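Local coordinates for protein formimidoylglutamase (PDB 3M1R) that catalyses the manganese-dependent hydrolysis of N-formimidoyl-L-glutamate to L-glutamate and formamide in histidine degradation, at residues Met214-Lys227 with Gly263-Ile277. Numbering follows the deposited sequence.
Sequences MDMIREKGLIPTIK and GGLYTDELLEAVKYI
Helix 222-227 packs beside helix 267-277 at 30° between their N-to-C directions, 10.0 Å apart at the axes, with I223 over A273; in this arginase alpha/beta fold helix 267-277 lies on the parallel sheet. The small A273 lets three larger residues close in. L222 puts CD2 3.5 Å from A273 CB, and I226 brings CD1 to the same methyl and to I277 CD1, while I223 lays CD1 over the A273 backbone. A273 and I277 also touch F152 of strand 147-152, which ties the seam to the sheet. Y276 has CG anti to the backbone N (chi1 -175°), which sets its ring alongside I226 and K227; I226 CG2 meets the ring edge, and K227 CG lies 3.1 Å from Y276 OH. Near the start of helix 267-277 the contact becomes ionic, with R218 of the preceding helix 214-220 supplying the positive charge. R218 grips E269 end-on, guanidinium and carboxylate planes 24° apart: NH1 reaches E269 OE2 at 2.6 Å, and NH2 takes the syn lone pair of E269 OE1 at 2.9 Å. E269 OE1 also accepts the N-H of Y266, N-cap of helix 267-277, nearly along its C-O axis. An alanine in place of E269 would probably leave the guanidinium without its countercharge and the Y266 N-H without this acceptor. M214, bent at chi2 and chi3, sets CE 3.6 Å above the R218 guanidinium plane, toward its rim, and SE against L265 CD2.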
# COMPACT_ATOMS: atom_id res chain seq x y z
N MSE D 214 17.51 -23.52 -15.19
CA MSE D 214 16.10 -23.41 -15.53
C MSE D 214 15.90 -23.88 -16.96
O MSE D 214 14.86 -24.44 -17.29
CB MSE D 214 15.65 -21.95 -15.41
CG MSE D 214 15.34 -21.51 -13.97
SE MSE D 214 13.98 -22.63 -13.09
CE MSE D 214 12.60 -22.60 -14.46
N ASP D 215 16.92 -23.66 -17.79
CA ASP D 215 16.84 -24.03 -19.20
C ASP D 215 16.76 -25.54 -19.32
O ASP D 215 15.91 -26.07 -20.05
CB ASP D 215 18.07 -23.50 -19.97
CG ASP D 215 17.73 -22.99 -21.37
OD1 ASP D 215 17.42 -21.78 -21.50
OD2 ASP D 215 17.78 -23.78 -22.34
N MSE D 216 17.64 -26.23 -18.60
CA MSE D 216 17.68 -27.69 -18.60
C MSE D 216 16.40 -28.26 -18.02
O MSE D 216 15.83 -29.21 -18.56
CB MSE D 216 18.88 -28.20 -17.80
CG MSE D 216 20.24 -27.91 -18.45
SE MSE D 216 21.72 -27.95 -17.17
CE MSE D 216 21.49 -29.78 -16.53
N ILE D 217 15.94 -27.66 -16.92
CA ILE D 217 14.75 -28.11 -16.22
C ILE D 217 13.53 -27.95 -17.11
O ILE D 217 12.63 -28.78 -17.09
CB ILE D 217 14.57 -27.33 -14.90
CG1 ILE D 217 15.62 -27.78 -13.88
CG2 ILE D 217 13.19 -27.51 -14.32
CD1 ILE D 217 15.75 -26.85 -12.71
N ARG D 218 13.51 -26.89 -17.91
CA ARG D 218 12.36 -26.62 -18.76
C ARG D 218 12.26 -27.58 -19.94
O ARG D 218 11.16 -27.95 -20.36
CB ARG D 218 12.37 -25.18 -19.25
CG ARG D 218 11.87 -24.19 -18.20
CD ARG D 218 10.36 -24.04 -18.24
NE ARG D 218 9.84 -23.36 -17.06
CZ ARG D 218 9.46 -24.00 -15.96
NH1 ARG D 218 9.57 -25.32 -15.89
NH2 ARG D 218 9.00 -23.32 -14.92
N GLU D 219 13.40 -27.99 -20.49
CA GLU D 219 13.34 -28.95 -21.58
C GLU D 219 13.18 -30.38 -21.08
O GLU D 219 12.49 -31.18 -21.70
CB GLU D 219 14.54 -28.82 -22.52
CG GLU D 219 15.89 -28.77 -21.84
CD GLU D 219 17.03 -28.60 -22.84
OE1 GLU D 219 17.58 -29.63 -23.27
OE2 GLU D 219 17.36 -27.43 -23.19
N LYS D 220 13.80 -30.70 -19.95
CA LYS D 220 13.81 -32.07 -19.44
C LYS D 220 12.69 -32.31 -18.42
O LYS D 220 12.21 -33.44 -18.26
CB LYS D 220 15.19 -32.39 -18.83
CG LYS D 220 15.34 -33.78 -18.25
CD LYS D 220 15.88 -34.77 -19.27
CE LYS D 220 17.34 -34.49 -19.63
NZ LYS D 220 18.25 -34.70 -18.47
N GLY D 221 12.25 -31.25 -17.75
CA GLY D 221 11.22 -31.36 -16.72
C GLY D 221 11.84 -31.53 -15.35
O GLY D 221 12.82 -32.27 -15.18
N LEU D 222 11.28 -30.86 -14.34
CA LEU D 222 11.86 -30.90 -13.00
C LEU D 222 11.96 -32.32 -12.40
O LEU D 222 13.03 -32.74 -11.95
CB LEU D 222 11.13 -29.94 -12.05
CG LEU D 222 11.75 -29.86 -10.65
CD1 LEU D 222 13.26 -29.65 -10.72
CD2 LEU D 222 11.08 -28.78 -9.80
N ILE D 223 10.85 -33.06 -12.37
CA ILE D 223 10.88 -34.38 -11.76
C ILE D 223 11.81 -35.36 -12.50
O ILE D 223 12.59 -36.07 -11.86
CB ILE D 223 9.48 -35.00 -11.59
CG1 ILE D 223 8.58 -34.11 -10.72
CG2 ILE D 223 9.61 -36.39 -10.99
CD1 ILE D 223 8.87 -34.22 -9.26
N PRO D 224 11.72 -35.42 -13.83
CA PRO D 224 12.71 -36.24 -14.55
C PRO D 224 14.16 -35.78 -14.30
O PRO D 224 15.06 -36.60 -14.17
CB PRO D 224 12.33 -36.05 -16.02
CG PRO D 224 10.87 -35.76 -15.98
CD PRO D 224 10.68 -34.91 -14.74
N THR D 225 14.38 -34.48 -14.22
CA THR D 225 15.72 -33.98 -13.94
C THR D 225 16.25 -34.54 -12.62
O THR D 225 17.41 -34.93 -12.52
CB THR D 225 15.78 -32.45 -13.89
OG1 THR D 225 15.56 -31.91 -15.20
CG2 THR D 225 17.14 -31.99 -13.41
N ILE D 226 15.39 -34.60 -11.61
CA ILE D 226 15.78 -35.12 -10.30
C ILE D 226 16.00 -36.64 -10.30
O ILE D 226 16.91 -37.14 -9.63
CB ILE D 226 14.72 -34.75 -9.24
CG1 ILE D 226 14.69 -33.24 -9.03
CG2 ILE D 226 15.02 -35.44 -7.93
CD1 ILE D 226 13.65 -32.82 -8.01
N LYS D 227 15.17 -37.37 -11.03
CA LYS D 227 15.35 -38.82 -11.12
C LYS D 227 16.69 -39.14 -11.78
O LYS D 227 17.36 -40.10 -11.42
CB LYS D 227 14.20 -39.47 -11.90
CG LYS D 227 12.93 -39.60 -11.09
CD LYS D 227 11.74 -39.81 -11.99
CE LYS D 227 10.49 -40.12 -11.19
NZ LYS D 227 9.33 -40.46 -12.07
N GLY D 263 11.44 -15.87 -15.14
CA GLY D 263 12.16 -17.05 -15.59
C GLY D 263 12.39 -18.14 -14.56
O GLY D 263 13.33 -18.91 -14.68
N GLY D 264 11.53 -18.21 -13.55
CA GLY D 264 11.72 -19.17 -12.48
C GLY D 264 10.69 -20.29 -12.42
O GLY D 264 9.82 -20.40 -13.27
N LEU D 265 10.81 -21.12 -11.39
CA LEU D 265 9.89 -22.23 -11.18
C LEU D 265 8.48 -21.73 -10.84
O LEU D 265 8.30 -20.63 -10.31
CB LEU D 265 10.39 -23.11 -10.03
CG LEU D 265 11.55 -24.07 -10.21
CD1 LEU D 265 11.65 -24.92 -8.93
CD2 LEU D 265 11.33 -24.97 -11.43
N TYR D 266 7.46 -22.54 -11.11
CA TYR D 266 6.12 -22.21 -10.64
C TYR D 266 5.84 -23.06 -9.39
O TYR D 266 6.41 -24.12 -9.24
CB TYR D 266 5.10 -22.36 -11.77
CG TYR D 266 5.46 -21.45 -12.96
CD1 TYR D 266 5.82 -21.98 -14.20
CD2 TYR D 266 5.48 -20.06 -12.81
CE1 TYR D 266 6.17 -21.15 -15.27
CE2 TYR D 266 5.82 -19.22 -13.87
CZ TYR D 266 6.16 -19.77 -15.09
OH TYR D 266 6.51 -18.93 -16.14
N THR D 267 5.03 -22.57 -8.46
CA THR D 267 4.92 -23.23 -7.16
C THR D 267 4.46 -24.70 -7.21
O THR D 267 5.00 -25.54 -6.51
CB THR D 267 4.02 -22.45 -6.17
OG1 THR D 267 4.40 -21.07 -6.15
CG2 THR D 267 4.18 -23.01 -4.76
N ASP D 268 3.49 -25.02 -8.04
CA ASP D 268 3.00 -26.39 -8.15
C ASP D 268 4.10 -27.36 -8.61
O ASP D 268 4.18 -28.50 -8.15
CB ASP D 268 1.78 -26.46 -9.07
CG ASP D 268 2.03 -25.80 -10.40
OD1 ASP D 268 2.81 -26.36 -11.20
OD2 ASP D 268 1.45 -24.72 -10.65
N GLU D 269 4.95 -26.89 -9.52
CA GLU D 269 6.17 -27.60 -9.91
C GLU D 269 7.08 -27.86 -8.71
O GLU D 269 7.59 -28.96 -8.54
CB GLU D 269 6.95 -26.73 -10.87
CG GLU D 269 7.22 -27.31 -12.21
CD GLU D 269 8.03 -26.35 -13.06
OE1 GLU D 269 7.85 -25.11 -12.90
OE2 GLU D 269 8.86 -26.83 -13.85
N LEU D 270 7.30 -26.84 -7.89
CA LEU D 270 8.13 -26.99 -6.70
C LEU D 270 7.49 -27.96 -5.71
O LEU D 270 8.15 -28.85 -5.17
CB LEU D 270 8.39 -25.63 -6.02
CG LEU D 270 9.25 -25.55 -4.75
CD1 LEU D 270 10.63 -26.17 -4.95
CD2 LEU D 270 9.38 -24.07 -4.21
N LEU D 271 6.19 -27.79 -5.47
CA LEU D 271 5.52 -28.61 -4.46
C LEU D 271 5.66 -30.09 -4.83
O LEU D 271 5.94 -30.93 -3.97
CB LEU D 271 4.05 -28.22 -4.30
CG LEU D 271 3.75 -26.78 -3.83
CD1 LEU D 271 2.24 -26.52 -3.83
CD2 LEU D 271 4.31 -26.54 -2.45
N GLU D 272 5.49 -30.40 -6.11
CA GLU D 272 5.55 -31.79 -6.57
C GLU D 272 6.95 -32.35 -6.34
O GLU D 272 7.11 -33.48 -5.91
CB GLU D 272 5.15 -31.89 -8.04
CG GLU D 272 4.54 -33.22 -8.45
CD GLU D 272 3.27 -33.55 -7.67
OE1 GLU D 272 2.94 -34.75 -7.56
OE2 GLU D 272 2.60 -32.62 -7.16
N ALA D 273 7.96 -31.53 -6.62
CA ALA D 273 9.35 -31.95 -6.50
C ALA D 273 9.74 -32.21 -5.04
O ALA D 273 10.34 -33.23 -4.72
CB ALA D 273 10.30 -30.91 -7.12
N VAL D 274 9.39 -31.28 -4.17
CA VAL D 274 9.54 -31.49 -2.73
C VAL D 274 8.83 -32.78 -2.24
O VAL D 274 9.41 -33.54 -1.45
CB VAL D 274 9.03 -30.26 -1.96
CG1 VAL D 274 9.03 -30.54 -0.47
CG2 VAL D 274 9.90 -29.05 -2.29
N LYS D 275 7.60 -33.03 -2.68
CA LYS D 275 6.91 -34.25 -2.24
C LYS D 275 7.67 -35.51 -2.71
O LYS D 275 7.88 -36.44 -1.94
CB LYS D 275 5.44 -34.30 -2.69
CG LYS D 275 4.83 -35.70 -2.50
CD LYS D 275 3.33 -35.80 -2.83
CE LYS D 275 2.95 -35.10 -4.15
NZ LYS D 275 2.57 -33.64 -3.97
N TYR D 276 8.10 -35.52 -3.96
CA TYR D 276 8.95 -36.58 -4.47
C TYR D 276 10.18 -36.84 -3.60
O TYR D 276 10.37 -37.94 -3.09
CB TYR D 276 9.38 -36.29 -5.92
CG TYR D 276 10.16 -37.42 -6.54
CD1 TYR D 276 9.55 -38.63 -6.84
CD2 TYR D 276 11.51 -37.29 -6.81
CE1 TYR D 276 10.26 -39.68 -7.40
CE2 TYR D 276 12.23 -38.34 -7.37
CZ TYR D 276 11.60 -39.53 -7.66
OH TYR D 276 12.32 -40.56 -8.22
N ILE D 277 11.04 -35.83 -3.45
CA ILE D 277 12.26 -35.99 -2.67
C ILE D 277 11.97 -36.43 -1.23
O ILE D 277 12.68 -37.27 -0.66
CB ILE D 277 13.07 -34.68 -2.63
CG1 ILE D 277 13.67 -34.39 -4.01
CG2 ILE D 277 14.16 -34.77 -1.57
CD1 ILE D 277 14.06 -32.93 -4.22